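Local atomic coordinates of penicillin-binding protein (Bacillus halodurans, PDB entry 3TG9), a protein that probably binds penicillin-type beta-lactams and may act as a serine hydrolase of the beta-lactamase superfamily. Residues B[15-20]-B[43-48]; B[74-79]-B[91-96]; B[125-130]-B[219-224]; B[259-264]-B[275-280]. All blocks are in the same frame, centred on the assembly; numbering follows the deposited sequence.

Interaction 1. Residues B[15-20]-B[43-48]; sequences KLSGTA and IPNEHH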
# COMPACT_ATOMS: atom_id res chain seq x y z
N LYS B 15 -19.78 7.33 16.63
CA LYS B 15 -18.72 7.84 15.76
C LYS B 15 -18.17 6.73 14.87
O LYS B 15 -16.96 6.48 14.88
CB LYS B 15 -17.59 8.46 16.58
CG LYS B 15 -18.03 9.35 17.73
CD LYS B 15 -18.82 10.54 17.24
CE LYS B 15 -19.37 11.35 18.42
NZ LYS B 15 -20.23 12.49 17.96
N LEU B 16 -19.04 6.07 14.12
CA LEU B 16 -18.61 4.95 13.30
C LEU B 16 -18.47 5.33 11.84
O LEU B 16 -19.46 5.70 11.20
CB LEU B 16 -19.57 3.76 13.43
CG LEU B 16 -19.12 2.49 12.68
CD1 LEU B 16 -17.91 1.88 13.36
CD2 LEU B 16 -20.23 1.47 12.59
N SER B 17 -17.25 5.23 11.32
CA SER B 17 -17.02 5.39 9.90
C SER B 17 -17.23 4.07 9.18
O SER B 17 -16.45 3.12 9.35
CB SER B 17 -15.60 5.91 9.64
OG SER B 17 -15.33 5.94 8.24
N GLY B 18 -18.29 4.00 8.40
CA GLY B 18 -18.58 2.82 7.61
C GLY B 18 -20.00 2.88 7.09
O GLY B 18 -20.54 3.97 6.87
N THR B 19 -20.60 1.71 6.89
CA THR B 19 -21.98 1.59 6.44
C THR B 19 -22.72 0.50 7.23
O THR B 19 -22.28 -0.65 7.27
CB THR B 19 -22.05 1.26 4.96
OG1 THR B 19 -21.53 2.35 4.19
CG2 THR B 19 -23.50 0.98 4.53
N ALA B 20 -23.83 0.88 7.86
CA ALA B 20 -24.69 -0.08 8.55
C ALA B 20 -25.97 -0.34 7.77
O ALA B 20 -26.44 0.53 7.03
CB ALA B 20 -25.01 0.40 9.96
N ILE B 43 -13.38 11.36 0.16
CA ILE B 43 -14.45 10.57 -0.43
C ILE B 43 -15.25 9.94 0.70
O ILE B 43 -14.75 9.07 1.42
CB ILE B 43 -13.91 9.48 -1.37
CG1 ILE B 43 -13.04 10.10 -2.46
CG2 ILE B 43 -15.08 8.69 -1.98
CD1 ILE B 43 -12.51 9.10 -3.48
N PRO B 44 -16.50 10.38 0.87
CA PRO B 44 -17.33 9.90 1.97
C PRO B 44 -17.66 8.43 1.79
O PRO B 44 -17.79 7.98 0.65
CB PRO B 44 -18.63 10.72 1.84
CG PRO B 44 -18.30 11.85 0.87
CD PRO B 44 -17.23 11.30 -0.03
N ASN B 45 -17.80 7.71 2.89
CA ASN B 45 -18.41 6.39 2.83
C ASN B 45 -19.83 6.54 2.34
O ASN B 45 -20.57 7.40 2.82
CB ASN B 45 -18.42 5.75 4.22
CG ASN B 45 -17.08 5.19 4.60
OD1 ASN B 45 -16.47 4.45 3.83
ND2 ASN B 45 -16.61 5.53 5.79
N GLU B 46 -20.22 5.71 1.37
CA GLU B 46 -21.60 5.70 0.88
C GLU B 46 -22.20 4.28 0.93
O GLU B 46 -21.54 3.35 1.38
CB GLU B 46 -21.68 6.26 -0.53
CG GLU B 46 -21.01 5.39 -1.57
CD GLU B 46 -21.81 5.32 -2.86
OE1 GLU B 46 -23.05 5.46 -2.80
OE2 GLU B 46 -21.20 5.10 -3.94
N HIS B 47 -23.43 4.12 0.46
CA HIS B 47 -24.09 2.82 0.53
C HIS B 47 -23.38 1.77 -0.32
O HIS B 47 -23.38 0.59 0.01
CB HIS B 47 -25.58 2.90 0.12
CG HIS B 47 -26.41 3.78 1.00
ND1 HIS B 47 -27.78 3.88 0.88
CD2 HIS B 47 -26.06 4.60 2.03
CE1 HIS B 47 -28.24 4.73 1.79
NE2 HIS B 47 -27.22 5.18 2.50
N HIS B 48 -22.75 2.19 -1.41
CA HIS B 48 -22.17 1.21 -2.34
C HIS B 48 -20.67 1.04 -2.17
O HIS B 48 -20.02 0.36 -2.96
CB HIS B 48 -22.56 1.56 -3.77
CG HIS B 48 -24.04 1.63 -3.99
ND1 HIS B 48 -24.75 2.80 -3.90
CD2 HIS B 48 -24.94 0.65 -4.24
CE1 HIS B 48 -26.03 2.56 -4.11
NE2 HIS B 48 -26.18 1.26 -4.32
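The flat amide of Asn45 brings its nitrogen end to Ser17 and Gly18. Its ND2 lies 2.8 Å from Ser17 OG and 3.5 Å from Gly18 N; the second pair is two donors and not a bond. The firm partners of ND2 are Leu34 O and Asn315 OD1. Ser17 OG is hydrogen-bonded to the same Asn315 oxygen, so Asn315 ties the two side chains together. At the far end of 43-48, the His48 ring has His47 CB over one face, toward the rim. Glu46 OE1 sits in the plane at its edge and takes a weak bond from His48 ND1 at 3.3 Å.

Thr19 reaches the other segment with its hydroxyl: OG1 is 3.0 Å from Glu46 O and bonded to Ser33 OG. Its methyl, CG2, is anti to the backbone N (OG1 chi1 -65°) and comes 4.4 Å from His47 CA. The backbones of 17-19 and 45-47 run the same way, only 11° apart. Asn45 also bonds Gly35 through its backbone. The arrangement is a loop laid beside the start of strand 18-24, near one side of the antiparallel sheet that forms the core of beta-lactamase-type folds.

Interaction 2. Residues B[74-79]-B[91-96]; sequences LSFDTP and VTIHHL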
# COMPACT_ATOMS: atom_id res chain seq x y z
N LEU B 74 -17.05 -34.37 -2.10
CA LEU B 74 -16.38 -34.28 -0.81
C LEU B 74 -17.36 -34.56 0.32
O LEU B 74 -18.57 -34.40 0.14
CB LEU B 74 -15.79 -32.88 -0.65
CG LEU B 74 -15.19 -32.41 0.67
CD1 LEU B 74 -13.78 -32.98 0.88
CD2 LEU B 74 -15.17 -30.89 0.69
N SER B 75 -16.85 -34.98 1.48
CA SER B 75 -17.69 -35.23 2.65
C SER B 75 -17.07 -34.64 3.93
O SER B 75 -15.86 -34.40 3.98
CB SER B 75 -17.94 -36.73 2.83
OG SER B 75 -16.90 -37.33 3.58
N PHE B 76 -17.88 -34.42 4.96
CA PHE B 76 -17.40 -33.79 6.18
C PHE B 76 -16.50 -34.71 7.01
O PHE B 76 -15.86 -34.27 7.97
CB PHE B 76 -18.57 -33.29 7.04
CG PHE B 76 -19.44 -32.27 6.35
CD1 PHE B 76 -18.91 -31.09 5.88
CD2 PHE B 76 -20.80 -32.50 6.18
CE1 PHE B 76 -19.72 -30.15 5.25
CE2 PHE B 76 -21.61 -31.57 5.55
CZ PHE B 76 -21.06 -30.39 5.09
N ASP B 77 -16.46 -35.98 6.63
CA ASP B 77 -15.64 -36.98 7.32
C ASP B 77 -14.32 -37.19 6.60
O ASP B 77 -13.39 -37.82 7.13
CB ASP B 77 -16.38 -38.31 7.42
CG ASP B 77 -17.47 -38.28 8.45
OD1 ASP B 77 -17.30 -37.58 9.48
OD2 ASP B 77 -18.51 -38.95 8.24
N THR B 78 -14.24 -36.68 5.38
CA THR B 78 -13.05 -36.80 4.56
C THR B 78 -11.85 -36.31 5.34
O THR B 78 -11.89 -35.23 5.92
CB THR B 78 -13.20 -35.98 3.27
OG1 THR B 78 -14.45 -36.30 2.65
CG2 THR B 78 -12.06 -36.26 2.31
N PRO B 79 -10.77 -37.11 5.37
CA PRO B 79 -9.53 -36.70 6.03
C PRO B 79 -8.79 -35.66 5.21
O PRO B 79 -8.86 -35.69 3.98
CB PRO B 79 -8.71 -38.00 6.07
CG PRO B 79 -9.70 -39.10 5.83
CD PRO B 79 -10.72 -38.51 4.92
N VAL B 91 -6.81 -35.19 11.00
CA VAL B 91 -7.64 -34.01 10.80
C VAL B 91 -8.63 -34.22 9.65
O VAL B 91 -8.29 -34.77 8.60
CB VAL B 91 -6.80 -32.73 10.61
CG1 VAL B 91 -7.68 -31.59 10.14
CG2 VAL B 91 -6.10 -32.37 11.91
N THR B 92 -9.86 -33.79 9.89
CA THR B 92 -10.95 -33.99 8.95
C THR B 92 -11.53 -32.63 8.61
O THR B 92 -11.33 -31.66 9.35
CB THR B 92 -12.05 -34.85 9.57
OG1 THR B 92 -12.62 -34.15 10.68
CG2 THR B 92 -11.50 -36.19 10.06
N ILE B 93 -12.25 -32.56 7.50
CA ILE B 93 -12.92 -31.34 7.07
C ILE B 93 -13.73 -30.75 8.21
O ILE B 93 -13.62 -29.57 8.52
CB ILE B 93 -13.87 -31.64 5.89
CG1 ILE B 93 -13.09 -32.19 4.69
CG2 ILE B 93 -14.68 -30.41 5.52
CD1 ILE B 93 -11.92 -31.32 4.26
N HIS B 94 -14.54 -31.60 8.84
CA HIS B 94 -15.42 -31.18 9.92
C HIS B 94 -14.66 -30.57 11.10
O HIS B 94 -15.14 -29.64 11.75
CB HIS B 94 -16.31 -32.35 10.36
CG HIS B 94 -16.98 -32.14 11.68
ND1 HIS B 94 -18.27 -31.66 11.80
CD2 HIS B 94 -16.53 -32.33 12.94
CE1 HIS B 94 -18.58 -31.57 13.08
NE2 HIS B 94 -17.55 -31.96 13.79
N HIS B 95 -13.46 -31.08 11.38
CA HIS B 95 -12.64 -30.50 12.44
C HIS B 95 -12.27 -29.05 12.11
O HIS B 95 -12.34 -28.17 12.96
CB HIS B 95 -11.36 -31.31 12.65
CG HIS B 95 -11.59 -32.66 13.25
ND1 HIS B 95 -10.88 -33.78 12.85
CD2 HIS B 95 -12.46 -33.08 14.19
CE1 HIS B 95 -11.30 -34.83 13.54
NE2 HIS B 95 -12.26 -34.44 14.36
N LEU B 96 -11.88 -28.83 10.86
CA LEU B 96 -11.49 -27.51 10.40
C LEU B 96 -12.67 -26.53 10.44
O LEU B 96 -12.52 -25.40 10.90
CB LEU B 96 -10.92 -27.60 8.98
CG LEU B 96 -9.71 -28.54 8.87
CD1 LEU B 96 -9.45 -28.98 7.44
CD2 LEU B 96 -8.47 -27.88 9.46
O HOH W 1 -15.58 -35.86 11.26
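Pro79 and Thr92 come together in a single backbone bridge, their CA atoms 4.2 Å apart, and two backbone hydrogen bonds fix the start of helix 93-98 against the type I turn Ser75-Thr78. Ile93 N gives to Thr78 O at 3.1 Å, nearly along the C=O axis and with an N-H...O angle of 162°. His94 N gives to Phe76 O, also at 3.1 Å, but more bent (144°). Thr78 N closes the turn on Ser75 O, and Thr78 OG1 adds a second bond to that oxygen at 2.7 Å, from the same face of the carbonyl plane.

Ile93 points at the turn. Its CG1 touches Leu74 CD1 at 4.0 Å and also lies against Ser75 O and Thr78 O. Its CG2, placed anti to the backbone N (CG1 chi1 -61°), sits at the edge of the Phe76 ring. Ile65, Leu160 and Val163 of helices 58-70 and 155-168 enclose Ile93 further. The His94 ring swings away from the turn after CB has passed Phe76 O, and its ND1 bonds Tyr273 OH.

Thr92 is the N-cap. Its OG1 accepts from His95 N, while His95 ND1 accepts from Thr92 N at 3.1 Å: a capping box. A water bound to Asp77 OD1 reaches Thr92 OG1 only weakly, at 3.5 Å. The amides at the helix start are thus shared out: Phe76 O and Thr78 O take those of His94 and Ile93, while the capping box serves those of Thr92 and His95.

Interaction 3. Residues B[125-130]-B[219-224]; sequences YHLRRL and SLPVIG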
# COMPACT_ATOMS: atom_id res chain seq x y z
N TYR B 125 2.80 -8.56 0.77
CA TYR B 125 2.52 -8.49 -0.66
C TYR B 125 3.04 -9.70 -1.43
O TYR B 125 2.97 -9.74 -2.65
CB TYR B 125 3.05 -7.19 -1.27
CG TYR B 125 4.51 -6.90 -0.96
CD1 TYR B 125 5.54 -7.52 -1.65
CD2 TYR B 125 4.85 -6.00 0.04
CE1 TYR B 125 6.86 -7.24 -1.36
CE2 TYR B 125 6.17 -5.71 0.34
CZ TYR B 125 7.17 -6.33 -0.36
OH TYR B 125 8.47 -6.04 -0.06
N HIS B 126 3.59 -10.67 -0.73
CA HIS B 126 3.83 -11.94 -1.39
C HIS B 126 2.89 -13.06 -0.90
O HIS B 126 3.05 -14.22 -1.27
CB HIS B 126 5.31 -12.32 -1.35
CG HIS B 126 6.14 -11.50 -2.28
ND1 HIS B 126 7.25 -10.79 -1.87
CD2 HIS B 126 5.99 -11.23 -3.60
CE1 HIS B 126 7.76 -10.15 -2.91
NE2 HIS B 126 7.02 -10.40 -3.97
N LEU B 127 1.89 -12.67 -0.11
CA LEU B 127 0.82 -13.59 0.28
C LEU B 127 -0.33 -13.47 -0.70
O LEU B 127 -1.37 -12.89 -0.38
CB LEU B 127 0.32 -13.25 1.68
CG LEU B 127 1.37 -13.53 2.74
CD1 LEU B 127 1.06 -12.81 4.04
CD2 LEU B 127 1.46 -15.04 2.94
N ARG B 128 -0.16 -14.04 -1.89
CA ARG B 128 -1.13 -13.86 -2.95
C ARG B 128 -1.96 -15.11 -3.24
O ARG B 128 -3.06 -15.02 -3.77
CB ARG B 128 -0.41 -13.35 -4.20
CG ARG B 128 0.61 -12.29 -3.85
CD ARG B 128 0.77 -11.29 -4.97
NE ARG B 128 -0.39 -10.42 -5.10
CZ ARG B 128 -0.34 -9.08 -5.13
NH1 ARG B 128 -1.47 -8.40 -5.27
NH2 ARG B 128 0.81 -8.42 -5.03
N ARG B 129 -1.41 -16.27 -2.87
CA ARG B 129 -2.13 -17.52 -3.01
C ARG B 129 -2.22 -18.14 -1.63
O ARG B 129 -1.39 -17.87 -0.77
CB ARG B 129 -1.40 -18.47 -3.95
CG ARG B 129 -1.12 -17.91 -5.33
CD ARG B 129 -2.40 -17.64 -6.10
NE ARG B 129 -3.43 -18.65 -5.84
CZ ARG B 129 -3.50 -19.83 -6.44
NH1 ARG B 129 -2.58 -20.18 -7.34
NH2 ARG B 129 -4.48 -20.67 -6.13
N LEU B 130 -3.22 -18.98 -1.42
CA LEU B 130 -3.42 -19.60 -0.13
C LEU B 130 -2.22 -20.44 0.28
O LEU B 130 -1.87 -20.51 1.45
CB LEU B 130 -4.70 -20.45 -0.14
CG LEU B 130 -6.00 -19.69 -0.39
CD1 LEU B 130 -7.18 -20.58 -0.11
CD2 LEU B 130 -6.08 -18.43 0.44
N SER B 219 -0.44 -4.03 6.60
CA SER B 219 -0.82 -4.68 7.85
C SER B 219 -1.61 -5.98 7.65
O SER B 219 -1.79 -6.74 8.59
CB SER B 219 -1.67 -3.73 8.70
OG SER B 219 -0.98 -2.52 8.94
N LEU B 220 -2.09 -6.21 6.43
CA LEU B 220 -2.87 -7.41 6.11
C LEU B 220 -2.24 -8.13 4.91
O LEU B 220 -1.47 -7.53 4.18
CB LEU B 220 -4.31 -7.03 5.75
CG LEU B 220 -5.32 -6.70 6.85
CD1 LEU B 220 -4.91 -5.49 7.67
CD2 LEU B 220 -6.69 -6.48 6.22
N PRO B 221 -2.57 -9.42 4.73
CA PRO B 221 -2.18 -10.05 3.46
C PRO B 221 -2.71 -9.20 2.30
O PRO B 221 -3.79 -8.61 2.40
CB PRO B 221 -2.89 -11.40 3.52
CG PRO B 221 -3.03 -11.69 4.99
CD PRO B 221 -3.26 -10.36 5.64
N VAL B 222 -1.95 -9.14 1.22
CA VAL B 222 -2.23 -8.17 0.17
C VAL B 222 -3.61 -8.40 -0.42
O VAL B 222 -4.24 -7.48 -0.93
CB VAL B 222 -1.15 -8.22 -0.94
CG1 VAL B 222 -1.03 -9.62 -1.50
CG2 VAL B 222 -1.44 -7.20 -2.04
N ILE B 223 -4.10 -9.63 -0.33
CA ILE B 223 -5.42 -9.97 -0.85
C ILE B 223 -6.09 -10.88 0.15
O ILE B 223 -5.43 -11.61 0.88
CB ILE B 223 -5.34 -10.64 -2.25
CG1 ILE B 223 -6.74 -10.83 -2.84
CG2 ILE B 223 -4.61 -11.96 -2.18
CD1 ILE B 223 -6.73 -11.37 -4.26
N GLY B 224 -7.42 -10.82 0.21
CA GLY B 224 -8.18 -11.63 1.14
C GLY B 224 -8.14 -13.09 0.73
O GLY B 224 -7.77 -13.42 -0.40
O HOH W 2 -3.85 -13.88 0.43
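Val222 lies against Arg128 and Tyr125. Its CG1 sits over the centre of one face of the Arg128 guanidinium, 3.7 Å above the plane, and CG2 is 3.4 Å from Arg128 NH1. CG1 takes the crowded position between the backbone N and the carbonyl carbon (chi1 56°), which leaves CG2 anti to the N and lets both methyls face the flat group. The arginine chain bends at chi2 and chi3 to fold back over the valine. Roughly at right angles to this, Val222 CB is 3.7 Å from Tyr125 CA. Leu127 CB meets Pro221 CB at 4.1 Å, and Ile223 CG2 lies 3.8 Å from both Leu127 O and Arg128 O.

No direct hydrogen bond joins the segments. Water 2 bridges them instead, donating to Leu127 O and to Ile223 O, each at 2.8 Å.

The second shell sets the positions. Asp195 makes a salt bridge with Arg128 NH1, which probably fixes the rotation of the guanidinium over Val222. Asp132 OD2 takes the amides of Arg128 and Arg129. The backbone of Val222 is bonded to Met124 and Phe194. Tyr125 OH points to the second subunit and bonds Trp119 O and Met124 N of that chain.

The contact joins two loops, one between helices 93-98 and 155-168, the other between strands 213-215 and 231-232. Leu130 packs on helix 155-168.

Interaction 4. Residues B[259-264]-B[275-280]; sequences LTPHVH and VWIKQQ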
# COMPACT_ATOMS: atom_id res chain seq x y z
N LEU B 259 -25.74 -24.60 9.67
CA LEU B 259 -26.27 -23.77 10.74
C LEU B 259 -26.49 -24.55 12.04
O LEU B 259 -27.12 -24.05 12.97
CB LEU B 259 -27.60 -23.14 10.31
CG LEU B 259 -27.57 -22.26 9.05
CD1 LEU B 259 -28.97 -22.05 8.50
CD2 LEU B 259 -26.89 -20.93 9.34
N THR B 260 -25.96 -25.76 12.11
CA THR B 260 -26.13 -26.59 13.31
C THR B 260 -25.08 -26.25 14.36
O THR B 260 -23.90 -26.18 14.04
CB THR B 260 -26.02 -28.08 12.98
OG1 THR B 260 -27.15 -28.48 12.19
CG2 THR B 260 -26.00 -28.92 14.25
N PRO B 261 -25.52 -26.05 15.61
CA PRO B 261 -24.56 -25.78 16.69
C PRO B 261 -23.77 -27.03 17.01
O PRO B 261 -24.13 -27.76 17.94
CB PRO B 261 -25.47 -25.41 17.87
CG PRO B 261 -26.81 -25.14 17.29
CD PRO B 261 -26.91 -26.00 16.07
N HIS B 262 -22.71 -27.27 16.24
CA HIS B 262 -21.86 -28.45 16.41
C HIS B 262 -20.99 -28.33 17.65
O HIS B 262 -20.70 -29.33 18.31
CB HIS B 262 -20.94 -28.63 15.20
CG HIS B 262 -21.67 -28.91 13.93
ND1 HIS B 262 -21.83 -27.97 12.94
CD2 HIS B 262 -22.29 -30.04 13.48
CE1 HIS B 262 -22.51 -28.49 11.94
NE2 HIS B 262 -22.80 -29.75 12.25
N VAL B 263 -20.56 -27.12 17.96
CA VAL B 263 -19.67 -26.90 19.09
C VAL B 263 -20.33 -25.92 20.04
O VAL B 263 -20.97 -24.96 19.60
CB VAL B 263 -18.30 -26.32 18.66
CG1 VAL B 263 -17.37 -26.19 19.85
CG2 VAL B 263 -17.67 -27.18 17.58
N HIS B 264 -20.18 -26.16 21.33
CA HIS B 264 -20.53 -25.17 22.33
C HIS B 264 -19.24 -24.54 22.82
O HIS B 264 -18.36 -25.25 23.30
CB HIS B 264 -21.29 -25.81 23.49
CG HIS B 264 -21.73 -24.84 24.54
ND1 HIS B 264 -22.22 -25.23 25.76
CD2 HIS B 264 -21.74 -23.48 24.55
CE1 HIS B 264 -22.52 -24.16 26.48
NE2 HIS B 264 -22.24 -23.09 25.76
N VAL B 275 -19.74 -20.31 11.09
CA VAL B 275 -20.67 -19.28 11.52
C VAL B 275 -20.84 -19.37 13.04
O VAL B 275 -20.69 -20.45 13.61
CB VAL B 275 -22.03 -19.44 10.77
CG1 VAL B 275 -22.69 -20.76 11.16
CG2 VAL B 275 -22.95 -18.26 11.05
N TRP B 276 -21.11 -18.24 13.70
CA TRP B 276 -21.41 -18.23 15.14
C TRP B 276 -22.91 -18.36 15.38
O TRP B 276 -23.72 -17.89 14.58
CB TRP B 276 -20.92 -16.93 15.79
CG TRP B 276 -19.43 -16.80 15.88
CD1 TRP B 276 -18.62 -16.08 15.05
CD2 TRP B 276 -18.57 -17.39 16.86
NE1 TRP B 276 -17.31 -16.19 15.45
CE2 TRP B 276 -17.25 -16.99 16.56
CE3 TRP B 276 -18.80 -18.21 17.96
CZ2 TRP B 276 -16.16 -17.39 17.33
CZ3 TRP B 276 -17.71 -18.61 18.72
CH2 TRP B 276 -16.41 -18.20 18.41
N ILE B 277 -23.27 -19.00 16.48
CA ILE B 277 -24.68 -19.19 16.83
C ILE B 277 -24.98 -18.71 18.24
O ILE B 277 -24.27 -19.06 19.20
CB ILE B 277 -25.10 -20.65 16.70
CG1 ILE B 277 -24.85 -21.14 15.28
CG2 ILE B 277 -26.58 -20.84 17.09
CD1 ILE B 277 -25.00 -22.63 15.11
N LYS B 278 -26.01 -17.89 18.38
CA LYS B 278 -26.43 -17.43 19.69
C LYS B 278 -27.68 -18.20 20.07
O LYS B 278 -28.71 -18.10 19.40
CB LYS B 278 -26.71 -15.93 19.67
CG LYS B 278 -26.90 -15.32 21.05
CD LYS B 278 -25.55 -15.17 21.76
CE LYS B 278 -24.59 -14.35 20.90
NZ LYS B 278 -23.48 -13.80 21.71
N GLN B 279 -27.57 -18.97 21.14
CA GLN B 279 -28.68 -19.81 21.60
C GLN B 279 -28.89 -19.65 23.10
O GLN B 279 -28.01 -19.99 23.90
CB GLN B 279 -28.41 -21.27 21.27
CG GLN B 279 -29.58 -22.20 21.54
CD GLN B 279 -29.18 -23.65 21.42
OE1 GLN B 279 -29.34 -24.26 20.37
NE2 GLN B 279 -28.65 -24.21 22.50
N GLN B 280 -30.05 -19.12 23.47
CA GLN B 280 -30.34 -18.82 24.86
C GLN B 280 -31.77 -19.24 25.21
O GLN B 280 -32.71 -18.96 24.46
CB GLN B 280 -30.14 -17.33 25.12
CG GLN B 280 -30.76 -16.44 24.05
CD GLN B 280 -29.98 -15.14 23.83
OE1 GLN B 280 -30.51 -14.17 23.28
NE2 GLN B 280 -28.72 -15.12 24.26
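Apolar contact comes first: the close approach is made by Ile277 CD1, which touches Pro261 CG at 3.8 Å. The two side chains cross at about a right angle. CB and CD of the same proline ring are also near, so the methyl meets the ring broadly. With CG1 anti to the carbonyl carbon (chi1 -58°) and the chain extended at chi2, CD1 stretches toward the turn.

Contacts between the methyl and the backbone make up the second group. CD1 lies 3.3 Å from Leu259 O, 3.5 Å from Pro261 N and 3.7 Å from Thr260 C. It therefore packs against the peptide chain where helix 252-258 gives way to the loop. Pro261 is the centre of an inverse gamma turn, with a weak bond from His262 N to Thr260 O at 2.7 Å.

No hydrogen bond crosses the contact; the polar end of Gln279 only comes near, OE1 lying 4.1 Å from Pro261 CG. Thr260 OG1 bonds Gln256 O in the preceding helix.

The two segments are not sheet neighbours, because strand 269-271 runs between 263-266 and 276-279. Tyr270 of that strand touches Pro261, Ile277 and Gln279, and a classic beta bulge at His262 and Val263 faces Tyr271. Tyr287 of strand 284-293 packs on Leu259 and Ile277, so the contact lies over one face of the sheet beside the end of helix 252-258.

Overall arrangement
The four contacts follow one another along the chain, each closing before the next opens. Interactions 1 and 4 reach the same eight-stranded antiparallel sheet, toward opposite edges of it, with centres about 30 Å apart. Interaction 2 lies among the helices, its centre about 39 Å from that of interaction 1 and across the chain's centre. Interactions 2 and 4 touch: the rings of His94 and His262 meet edge to face, linking helix 93-98 to the sheet margin. Interactions 1 and 3 both reach the second subunit, the former only through Ile43. Interaction 2 packs on helix 58-70; an SxxK pattern at the start of this helix is consistent with the active site of penicillin-binding proteins.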